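Local coordinates for ABC transporter, solute-binding protein (Staphylococcus aureus, PDB 6LKK) that binds glucose 6-phosphate and probably acts as the extracellular sensor that signals the sugar phosphate to a two-component system, at residues A[140-145]-A[210-215]; A[150-155]-A[278-283]; A[133-138]-A[288-293]. All coordinates share one frame; numbering follows the deposited sequence.

Interaction 1 (A[140-145]-A[210-215]). With G6P (6-O-phosphono-alpha-D-glucopyranose), chain B.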
loop_
_atom_site.group_PDB
_atom_site.type_symbol
_atom_site.label_atom_id
_atom_site.label_comp_id
_atom_site.label_asym_id
_atom_site.label_seq_id
_atom_site.Cartn_x
_atom_site.Cartn_y
_atom_site.Cartn_z
ATOM N N GLY A 140 -5.986 -5.118 -2.744
ATOM C CA GLY A 140 -6.671 -6.099 -3.570
ATOM C C GLY A 140 -6.343 -5.942 -5.042
ATOM O O GLY A 140 -6.069 -6.923 -5.738
ATOM N N TYR A 141 -6.355 -4.701 -5.533
ATOM C CA TYR A 141 -6.021 -4.444 -6.929
ATOM C C TYR A 141 -4.615 -4.932 -7.259
ATOM O O TYR A 141 -4.404 -5.625 -8.260
ATOM C CB TYR A 141 -6.158 -2.949 -7.221
ATOM C CG TYR A 141 -5.759 -2.558 -8.623
ATOM C CD1 TYR A 141 -6.653 -2.674 -9.677
ATOM C CD2 TYR A 141 -4.491 -2.062 -8.891
ATOM C CE1 TYR A 141 -6.292 -2.313 -10.962
ATOM C CE2 TYR A 141 -4.121 -1.697 -10.171
ATOM C CZ TYR A 141 -5.024 -1.827 -11.202
ATOM O OH TYR A 141 -4.656 -1.465 -12.476
ATOM N N GLN A 142 -3.636 -4.583 -6.422
ATOM C CA GLN A 142 -2.252 -4.947 -6.714
ATOM C C GLN A 142 -2.062 -6.459 -6.701
ATOM O O GLN A 142 -1.314 -7.004 -7.523
ATOM C CB GLN A 142 -1.315 -4.271 -5.713
ATOM C CG GLN A 142 -1.191 -2.763 -5.908
ATOM C CD GLN A 142 -0.497 -2.390 -7.206
ATOM O OE1 GLN A 142 -1.140 -2.236 -8.242
ATOM N NE2 GLN A 142 0.822 -2.241 -7.155
ATOM N N HIS A 143 -2.735 -7.157 -5.784
ATOM C CA HIS A 143 -2.653 -8.613 -5.761
ATOM C C HIS A 143 -3.254 -9.224 -7.021
ATOM O O HIS A 143 -2.715 -10.194 -7.564
ATOM C CB HIS A 143 -3.353 -9.161 -4.521
ATOM C CG HIS A 143 -2.483 -9.204 -3.305
ATOM N ND1 HIS A 143 -1.502 -10.155 -3.127
ATOM C CD2 HIS A 143 -2.454 -8.421 -2.201
ATOM C CE1 HIS A 143 -0.905 -9.957 -1.966
ATOM N NE2 HIS A 143 -1.465 -8.912 -1.384
ATOM N N MET A 144 -4.384 -8.688 -7.491
ATOM C CA MET A 144 -4.982 -9.223 -8.709
ATOM C C MET A 144 -4.061 -9.000 -9.901
ATOM O O MET A 144 -3.954 -9.863 -10.781
ATOM C CB MET A 144 -6.352 -8.591 -8.960
ATOM C CG MET A 144 -7.445 -8.965 -7.954
ATOM S SD MET A 144 -7.581 -10.722 -7.556
ATOM C CE MET A 144 -6.555 -10.824 -6.090
ATOM N N ARG A 145 -3.383 -7.850 -9.948
ATOM C CA ARG A 145 -2.370 -7.633 -10.976
ATOM C C ARG A 145 -1.228 -8.634 -10.842
ATOM O O ARG A 145 -0.715 -9.141 -11.848
ATOM C CB ARG A 145 -1.832 -6.202 -10.905
ATOM C CG ARG A 145 -2.806 -5.135 -11.380
ATOM C CD ARG A 145 -2.093 -4.046 -12.169
ATOM N NE ARG A 145 -1.649 -4.528 -13.476
ATOM C CZ ARG A 145 -1.013 -3.785 -14.376
ATOM N NH1 ARG A 145 -0.737 -2.513 -14.125
ATOM N NH2 ARG A 145 -0.650 -4.318 -15.535
ATOM N N GLY A 210 6.231 -14.211 -7.831
ATOM C CA GLY A 210 6.344 -12.805 -8.145
ATOM C C GLY A 210 5.573 -11.963 -7.156
ATOM O O GLY A 210 4.348 -12.076 -7.044
ATOM N N THR A 211 6.296 -11.112 -6.440
ATOM C CA THR A 211 5.732 -10.246 -5.417
ATOM C C THR A 211 5.578 -8.836 -5.974
ATOM O O THR A 211 6.540 -8.260 -6.490
ATOM C CB THR A 211 6.635 -10.240 -4.182
ATOM O OG1 THR A 211 6.722 -11.571 -3.653
ATOM C CG2 THR A 211 6.108 -9.300 -3.112
ATOM N N MET A 212 4.369 -8.290 -5.878
ATOM C CA MET A 212 4.127 -6.923 -6.320
ATOM C C MET A 212 4.737 -5.937 -5.329
ATOM O O MET A 212 4.528 -6.052 -4.117
ATOM C CB MET A 212 2.625 -6.675 -6.456
ATOM C CG MET A 212 2.247 -5.285 -6.944
ATOM S SD MET A 212 2.915 -4.901 -8.571
ATOM C CE MET A 212 2.127 -6.180 -9.538
ATOM N N LEU A 213 5.489 -4.961 -5.843
ATOM C CA LEU A 213 6.058 -3.897 -5.021
ATOM C C LEU A 213 5.278 -2.615 -5.283
ATOM O O LEU A 213 5.346 -2.050 -6.379
ATOM C CB LEU A 213 7.542 -3.694 -5.315
ATOM C CG LEU A 213 8.248 -2.657 -4.435
ATOM C CD1 LEU A 213 8.299 -3.115 -2.986
ATOM C CD2 LEU A 213 9.647 -2.370 -4.951
ATOM N N ASN A 214 4.543 -2.158 -4.276
ATOM C CA ASN A 214 3.830 -0.895 -4.379
ATOM C C ASN A 214 4.795 0.260 -4.156
ATOM O O ASN A 214 5.551 0.270 -3.180
ATOM C CB ASN A 214 2.702 -0.815 -3.351
ATOM C CG ASN A 214 1.674 -1.906 -3.517
ATOM O OD1 ASN A 214 1.634 -2.593 -4.538
ATOM N ND2 ASN A 214 0.820 -2.067 -2.511
ATOM N N VAL A 215 4.761 1.240 -5.049
ATOM C CA VAL A 215 5.433 2.512 -4.833
ATOM C C VAL A 215 4.364 3.468 -4.319
ATOM O O VAL A 215 3.572 4.013 -5.095
ATOM C CB VAL A 215 6.110 3.029 -6.105
ATOM C CG1 VAL A 215 6.903 4.295 -5.803
ATOM C CG2 VAL A 215 7.023 1.959 -6.696
HETATM C C1 G6P B . -1.534 -0.663 -0.133
HETATM C C2 G6P B . -0.486 0.477 -0.093
HETATM C C3 G6P B . -0.522 1.308 1.135
HETATM C C4 G6P B . -1.894 1.497 1.607
HETATM C C5 G6P B . -2.446 0.159 2.085
HETATM C C6 G6P B . -3.894 0.283 2.436
HETATM O O1 G6P B . -0.911 -1.876 -0.433
HETATM O O2 G6P B . 0.837 -0.068 -0.234
HETATM O O3 G6P B . 0.070 2.643 0.822
HETATM O O4 G6P B . -1.921 2.426 2.720
HETATM O O5 G6P B . -2.333 -0.906 1.070
HETATM O O6 G6P B . -4.597 0.739 1.301
HETATM P P G6P B . -5.986 -0.080 0.794
HETATM O O1P G6P B . -6.591 0.702 -0.357
HETATM O O2P G6P B . -6.997 -0.171 1.955
HETATM O O3P G6P B . -5.617 -1.443 0.335
#

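Interaction 2 (A[150-155]-A[278-283])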
loop_
_atom_site.group_PDB
_atom_site.type_symbol
_atom_site.label_atom_id
_atom_site.label_comp_id
_atom_site.label_asym_id
_atom_site.label_seq_id
_atom_site.Cartn_x
_atom_site.Cartn_y
_atom_site.Cartn_z
ATOM N N MET A 150 1.445 -13.456 -13.616
ATOM C CA MET A 150 2.146 -14.738 -13.655
ATOM C C MET A 150 2.229 -15.270 -15.079
ATOM O O MET A 150 3.316 -15.580 -15.583
ATOM C CB MET A 150 1.440 -15.754 -12.754
ATOM C CG MET A 150 1.487 -15.423 -11.270
ATOM S SD MET A 150 0.881 -16.773 -10.237
ATOM C CE MET A 150 -0.804 -16.927 -10.827
ATOM N N HIS A 151 1.081 -15.381 -15.743
ATOM C CA HIS A 151 1.009 -15.883 -17.107
ATOM C C HIS A 151 0.158 -14.986 -17.994
ATOM O O HIS A 151 -0.122 -15.354 -19.142
ATOM C CB HIS A 151 0.456 -17.312 -17.113
ATOM C CG HIS A 151 1.196 -18.245 -16.205
ATOM N ND1 HIS A 151 0.618 -18.810 -15.089
ATOM C CD2 HIS A 151 2.471 -18.699 -16.240
ATOM C CE1 HIS A 151 1.504 -19.580 -14.480
ATOM N NE2 HIS A 151 2.636 -19.529 -15.158
ATOM N N HIS A 152 -0.250 -13.818 -17.497
ATOM C CA HIS A 152 -1.113 -12.903 -18.240
ATOM C C HIS A 152 -2.395 -13.609 -18.671
ATOM O O HIS A 152 -2.826 -13.529 -19.823
ATOM C CB HIS A 152 -0.364 -12.306 -19.430
ATOM C CG HIS A 152 0.859 -11.542 -19.030
ATOM N ND1 HIS A 152 2.113 -12.115 -18.977
ATOM C CD2 HIS A 152 1.016 -10.259 -18.624
ATOM C CE1 HIS A 152 2.991 -11.213 -18.577
ATOM N NE2 HIS A 152 2.351 -10.079 -18.355
ATOM N N ARG A 153 -3.012 -14.302 -17.716
ATOM C CA ARG A 153 -4.238 -15.053 -17.947
ATOM C C ARG A 153 -5.285 -14.623 -16.933
ATOM O O ARG A 153 -5.077 -14.765 -15.723
ATOM C CB ARG A 153 -3.978 -16.559 -17.854
ATOM C CG ARG A 153 -2.983 -17.038 -18.887
ATOM C CD ARG A 153 -2.867 -18.546 -18.946
ATOM N NE ARG A 153 -2.116 -18.945 -20.133
ATOM C CZ ARG A 153 -1.966 -20.197 -20.552
ATOM N NH1 ARG A 153 -2.516 -21.202 -19.884
ATOM N NH2 ARG A 153 -1.264 -20.440 -21.649
ATOM N N VAL A 154 -6.406 -14.095 -17.428
ATOM C CA VAL A 154 -7.519 -13.756 -16.549
ATOM C C VAL A 154 -8.035 -14.995 -15.834
ATOM O O VAL A 154 -8.554 -14.905 -14.715
ATOM C CB VAL A 154 -8.637 -13.064 -17.356
ATOM C CG1 VAL A 154 -9.871 -12.838 -16.494
ATOM C CG2 VAL A 154 -8.139 -11.743 -17.917
ATOM N N SER A 155 -7.910 -16.169 -16.458
ATOM C CA SER A 155 -8.384 -17.391 -15.817
ATOM C C SER A 155 -7.678 -17.634 -14.489
ATOM O O SER A 155 -8.281 -18.181 -13.559
ATOM C CB SER A 155 -8.199 -18.585 -16.755
ATOM O OG SER A 155 -6.854 -18.698 -17.184
ATOM N N LYS A 278 9.236 -5.001 -13.935
ATOM C CA LYS A 278 8.357 -4.075 -14.640
ATOM C C LYS A 278 7.980 -4.606 -16.015
ATOM O O LYS A 278 6.882 -4.328 -16.510
ATOM C CB LYS A 278 9.029 -2.707 -14.763
ATOM C CG LYS A 278 8.170 -1.648 -15.436
ATOM C CD LYS A 278 6.845 -1.460 -14.706
ATOM C CE LYS A 278 6.039 -0.321 -15.300
ATOM N NZ LYS A 278 4.675 -0.229 -14.699
ATOM N N SER A 279 8.866 -5.385 -16.638
ATOM C CA SER A 279 8.608 -5.910 -17.973
ATOM C C SER A 279 7.413 -6.856 -18.013
ATOM O O SER A 279 6.836 -7.059 -19.087
ATOM C CB SER A 279 9.864 -6.614 -18.498
ATOM O OG SER A 279 10.589 -7.230 -17.446
ATOM N N LYS A 280 7.025 -7.437 -16.879
ATOM C CA LYS A 280 5.812 -8.243 -16.801
ATOM C C LYS A 280 4.578 -7.420 -16.449
ATOM O O LYS A 280 3.477 -7.976 -16.396
ATOM C CB LYS A 280 5.978 -9.367 -15.769
ATOM C CG LYS A 280 6.947 -10.472 -16.177
ATOM C CD LYS A 280 6.934 -11.624 -15.175
ATOM C CE LYS A 280 5.858 -12.642 -15.517
ATOM N NZ LYS A 280 5.732 -13.707 -14.478
ATOM N N LEU A 281 4.735 -6.118 -16.210
ATOM C CA LEU A 281 3.644 -5.238 -15.792
ATOM C C LEU A 281 3.579 -4.064 -16.758
ATOM O O LEU A 281 4.087 -2.972 -16.463
ATOM C CB LEU A 281 3.849 -4.757 -14.354
ATOM C CG LEU A 281 3.849 -5.858 -13.296
ATOM C CD1 LEU A 281 4.469 -5.335 -12.014
ATOM C CD2 LEU A 281 2.431 -6.352 -13.066
ATOM N N PRO A 282 2.968 -4.248 -17.921
ATOM C CA PRO A 282 2.908 -3.172 -18.914
ATOM C C PRO A 282 1.838 -2.149 -18.546
ATOM O O PRO A 282 1.163 -2.252 -17.523
ATOM C CB PRO A 282 2.560 -3.915 -20.201
ATOM C CG PRO A 282 1.683 -5.033 -19.728
ATOM C CD PRO A 282 2.252 -5.452 -18.380
ATOM N N ASP A 283 1.702 -1.143 -19.408
ATOM C CA ASP A 283 0.681 -0.119 -19.226
ATOM C C ASP A 283 -0.698 -0.699 -19.514
ATOM O O ASP A 283 -0.947 -1.228 -20.603
ATOM C CB ASP A 283 0.954 1.075 -20.141
ATOM C CG ASP A 283 1.738 2.186 -19.452
ATOM O OD1 ASP A 283 1.907 2.139 -18.212
ATOM O OD2 ASP A 283 2.186 3.115 -20.162
#

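Interaction 3 (A[133-138]-A[288-293]). With G6P (6-O-phosphono-alpha-D-glucopyranose), chain B.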
loop_
_atom_site.group_PDB
_atom_site.type_symbol
_atom_site.label_atom_id
_atom_site.label_comp_id
_atom_site.label_asym_id
_atom_site.label_seq_id
_atom_site.Cartn_x
_atom_site.Cartn_y
_atom_site.Cartn_z
ATOM N N ASN A 133 -11.389 -6.102 -1.633
ATOM C CA ASN A 133 -12.052 -5.685 -2.864
ATOM C C ASN A 133 -11.081 -5.005 -3.824
ATOM O O ASN A 133 -10.590 -3.909 -3.526
ATOM C CB ASN A 133 -13.196 -4.731 -2.529
ATOM C CG ASN A 133 -14.077 -4.430 -3.726
ATOM O OD1 ASN A 133 -13.707 -4.696 -4.867
ATOM N ND2 ASN A 133 -15.250 -3.864 -3.467
ATOM N N PRO A 134 -10.793 -5.598 -4.989
ATOM C CA PRO A 134 -9.865 -4.942 -5.926
ATOM C C PRO A 134 -10.426 -3.680 -6.554
ATOM O O PRO A 134 -9.656 -2.898 -7.122
ATOM C CB PRO A 134 -9.603 -6.022 -6.983
ATOM C CG PRO A 134 -10.794 -6.907 -6.929
ATOM C CD PRO A 134 -11.275 -6.892 -5.505
ATOM N N ASN A 135 -11.737 -3.456 -6.470
ATOM C CA ASN A 135 -12.332 -2.261 -7.053
ATOM C C ASN A 135 -12.174 -1.035 -6.169
ATOM O O ASN A 135 -12.278 0.089 -6.673
ATOM C CB ASN A 135 -13.820 -2.500 -7.329
ATOM C CG ASN A 135 -14.059 -3.650 -8.286
ATOM O OD1 ASN A 135 -13.842 -3.526 -9.490
ATOM N ND2 ASN A 135 -14.514 -4.779 -7.753
ATOM N N THR A 136 -11.923 -1.219 -4.871
ATOM C CA THR A 136 -11.872 -0.109 -3.934
ATOM C C THR A 136 -10.546 0.033 -3.201
ATOM O O THR A 136 -10.319 1.083 -2.588
ATOM C CB THR A 136 -12.986 -0.240 -2.885
ATOM O OG1 THR A 136 -12.878 -1.503 -2.219
ATOM C CG2 THR A 136 -14.355 -0.115 -3.537
ATOM N N THR A 137 -9.672 -0.971 -3.235
ATOM C CA THR A 137 -8.460 -0.971 -2.428
ATOM C C THR A 137 -7.223 -1.065 -3.309
ATOM O O THR A 137 -7.248 -1.671 -4.385
ATOM C CB THR A 137 -8.449 -2.140 -1.426
ATOM O OG1 THR A 137 -8.364 -3.384 -2.131
ATOM C CG2 THR A 137 -9.698 -2.129 -0.556
ATOM N N THR A 138 -6.131 -0.457 -2.837
ATOM C CA THR A 138 -4.840 -0.668 -3.479
ATOM C C THR A 138 -4.404 -2.121 -3.349
ATOM O O THR A 138 -3.926 -2.726 -4.315
ATOM C CB THR A 138 -3.782 0.250 -2.860
ATOM O OG1 THR A 138 -4.029 1.606 -3.239
ATOM C CG2 THR A 138 -2.368 -0.141 -3.314
ATOM N N LYS A 288 -9.354 -0.221 -16.922
ATOM C CA LYS A 288 -9.359 -1.250 -17.956
ATOM C C LYS A 288 -8.985 -2.611 -17.381
ATOM O O LYS A 288 -9.570 -3.632 -17.761
ATOM C CB LYS A 288 -8.413 -0.859 -19.094
ATOM C CG LYS A 288 -8.912 0.323 -19.923
ATOM C CD LYS A 288 -8.068 0.534 -21.178
ATOM C CE LYS A 288 -8.713 1.527 -22.142
ATOM N NZ LYS A 288 -8.044 2.865 -22.120
ATOM N N PHE A 289 -8.026 -2.651 -16.453
ATOM C CA PHE A 289 -7.676 -3.925 -15.832
ATOM C C PHE A 289 -8.854 -4.497 -15.058
ATOM O O PHE A 289 -9.134 -5.700 -15.138
ATOM C CB PHE A 289 -6.472 -3.765 -14.906
ATOM C CG PHE A 289 -6.077 -5.043 -14.223
ATOM C CD1 PHE A 289 -5.330 -5.997 -14.892
ATOM C CD2 PHE A 289 -6.477 -5.302 -12.923
ATOM C CE1 PHE A 289 -4.976 -7.178 -14.274
ATOM C CE2 PHE A 289 -6.126 -6.483 -12.298
ATOM C CZ PHE A 289 -5.375 -7.423 -12.975
ATOM N N LEU A 290 -9.557 -3.656 -14.300
ATOM C CA LEU A 290 -10.713 -4.140 -13.555
ATOM C C LEU A 290 -11.795 -4.650 -14.497
ATOM O O LEU A 290 -12.472 -5.640 -14.200
ATOM C CB LEU A 290 -11.252 -3.032 -12.652
ATOM C CG LEU A 290 -10.351 -2.689 -11.466
ATOM C CD1 LEU A 290 -10.770 -1.374 -10.833
ATOM C CD2 LEU A 290 -10.373 -3.812 -10.432
ATOM N N GLU A 291 -11.967 -3.992 -15.644
ATOM C CA GLU A 291 -12.895 -4.497 -16.651
ATOM C C GLU A 291 -12.428 -5.840 -17.195
ATOM O O GLU A 291 -13.243 -6.728 -17.473
ATOM C CB GLU A 291 -13.038 -3.480 -17.783
ATOM C CG GLU A 291 -13.895 -3.956 -18.947
ATOM C CD GLU A 291 -14.194 -2.850 -19.941
ATOM O OE1 GLU A 291 -15.163 -2.994 -20.717
ATOM O OE2 GLU A 291 -13.464 -1.837 -19.942
ATOM N N MET A 292 -11.114 -6.006 -17.347
ATOM C CA MET A 292 -10.573 -7.235 -17.915
ATOM C C MET A 292 -10.863 -8.437 -17.024
ATOM O O MET A 292 -11.141 -9.534 -17.522
ATOM C CB MET A 292 -9.070 -7.072 -18.127
ATOM C CG MET A 292 -8.386 -8.255 -18.792
ATOM S SD MET A 292 -6.624 -7.966 -19.062
ATOM C CE MET A 292 -6.658 -6.439 -19.999
ATOM N N ILE A 293 -10.811 -8.250 -15.702
ATOM C CA ILE A 293 -10.963 -9.355 -14.760
ATOM C C ILE A 293 -12.377 -9.468 -14.211
ATOM O O ILE A 293 -12.636 -10.343 -13.373
ATOM C CB ILE A 293 -9.955 -9.229 -13.597
ATOM C CG1 ILE A 293 -10.287 -8.024 -12.706
ATOM C CG2 ILE A 293 -8.541 -9.109 -14.146
ATOM C CD1 ILE A 293 -9.464 -7.951 -11.432
HETATM C C1 G6P B . -1.534 -0.663 -0.133
HETATM C C2 G6P B . -0.486 0.477 -0.093
HETATM C C3 G6P B . -0.522 1.308 1.135
HETATM C C4 G6P B . -1.894 1.497 1.607
HETATM C C5 G6P B . -2.446 0.159 2.085
HETATM C C6 G6P B . -3.894 0.283 2.436
HETATM O O1 G6P B . -0.911 -1.876 -0.433
HETATM O O2 G6P B . 0.837 -0.068 -0.234
HETATM O O3 G6P B . 0.070 2.643 0.822
HETATM O O4 G6P B . -1.921 2.426 2.720
HETATM O O5 G6P B . -2.333 -0.906 1.070
HETATM O O6 G6P B . -4.597 0.739 1.301
HETATM P P G6P B . -5.986 -0.080 0.794
HETATM O O1P G6P B . -6.591 0.702 -0.357
HETATM O O2P G6P B . -6.997 -0.171 1.955
HETATM O O3P G6P B . -5.617 -1.443 0.335
#

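Interaction 1 (A[140-145]-A[210-215])
Q142 bends at its second torsion (chi2 -67°), which turns its amide toward N214, while M212 sends CG anti to its backbone N and then bends at chi2 and chi3 to lie across the glutamine. The main link is one hydrogen bond between amides: Q142 NE2 donates to N214 OD1 over 2.8 Å, with an N-H...O angle of 161°. The acceptor lies in the amide plane of Q142, but seen from N214 the donor sits above the carbonyl plane and not on a lone pair, as expected from amide planes 52° apart. The aliphatic part of the glutamine follows closely, with Q142 CG 3.1 Å from N214 OD1. M212 packs from another direction, its side chain crossing that of Q142 at about a right angle; M212 CG is 3.4 Å from Q142 NE2, and the sulfur M212 SD is 3.7 Å from the same nitrogen. Farther along, M212 CE reaches R145 CB at 4.2 Å, one turn up the helix. On the ligand side, N214 ND2 gives a nearly straight hydrogen bond of 3.0 Å to the sugar hydroxyl O2 of G6P and lies 2.7 Å from O1 of G6P. Residues such as T170, D216 and G58 hold other atoms of the ligand, consistent with the pocket of a periplasmic-binding-protein (PBP-clan) fold. With Q142 bonded to OD1, the NH2 of the asparagine faces the sugar, consistent with Q142 orienting N214 from the second shell, so the contact links helix 138-151 to the sugar end of the pocket through the amide of N214.

Interaction 2 (A[150-155]-A[278-283])
The imidazole of H152 meets K280 at its edge: the carbonyl K280 O lies near the ring plane, 21° out of it, and takes a hydrogen bond from H152 NE2 at 3.1 Å with an N-H...O angle of 149°. Beside it, the ring of H151 has M150 CB of its own segment over one face, 3.9 Å above the plane and offset toward the rim. A second bond runs the other way. K280 extends along its chain until a bend at chi3 (88°), which brings NZ to M150 O at 3.3 Å, tilted from that carbonyl's plane. Thus K280 offers its carbonyl to the histidine and its ammonium to the helix end, and two hydrogen bonds join the segments with little apolar contact; H152 CE1 and K280 CE stay 4.4 Å apart. A lysine at a carbonyl of the last helical turn should be electrostatically favourable there, since that end carries partial negative charge. The contact lies at the surface, and both H152 and K280 also touch crystal neighbours. H152 has positive phi and leaves helix 138-151 before helix 154-161 begins; across the contact, the short 3-10 segment 278-280 leads toward helix 286-293, while the side chain of L281 touches S149 of helix 138-151 and M212 near strand 213-221.

Interaction 3 (A[133-138]-A[288-293])
L290 carries the close part of this contact, pressing one methyl into the turn formed by P134 and N135. L290 CD2 is 3.5 Å from the carbonyl P134 O, 3.6 Å from the amide oxygen N135 OD1 and 4.2 Å from P134 CB, so a single branch touches backbone, amide and proline ring together; CD1 stays farther from the amide. The looser margin is I293, whose CD1 comes only to 4.8 Å from P134 CG. N135 lies on the solvent side of the contact and is held mainly by its own loop. Its CG stands beside the backbone N (chi1 -60°), and in this setting its amide can return to N133: N133 OD1 accepts N135 N at 2.8 Å, an Asx turn, and N135 ND2 at 3.0 Å, the latter in the carbonyl plane on a lone pair. The turn is also held by T137 OG1, which donates to N133 O at 2.7 Å from above the carbonyl plane, while T136 N approaches that oxygen from the opposite face. T137 is the N-cap of helix 138-151, its hydroxyl also bonded to G140 N. One residue on, T138 N donates to the phosphate oxygen O1P of G6P at 2.8 Å (160°), placing the phosphate at the helix N terminus, where the partial positive charge of the helix would favour an anion. The loop therefore has a ligand face and a packing face. It runs from strand 129-132 into helix 138-151, with P134 also against M144 and Q166 of strand 165-167. Helix 286-293 packs across helix 138-151, L290 touching Y141 and F289 making a cation-pi contact with R145, while I293 rests on V157 of helix 154-161.

How the interactions relate
From the N terminus, the loop 133-138 comes first and opens the longest closure, interaction 3, which ends at helix 286-293 near the C terminus and encloses the other two. Helix 138-151 then supplies 140-145, which interaction 1 closes onto 210-215 at the start of strand 213-221. Before that closure, 150-155 opens interaction 2, which ends only at 278-283, so interactions 1 and 2 cross. They meet where R145 approaches P282; interactions 1 and 3 meet where Y141 packs on P134, and both reach G6P. Interactions 2 and 3 join at V154 and M292. Interactions 2 and 3 tie the C-terminal part of the chain to helix 138-151 and the loop before it, while interaction 1 ties that helix to the strand beside the sugar.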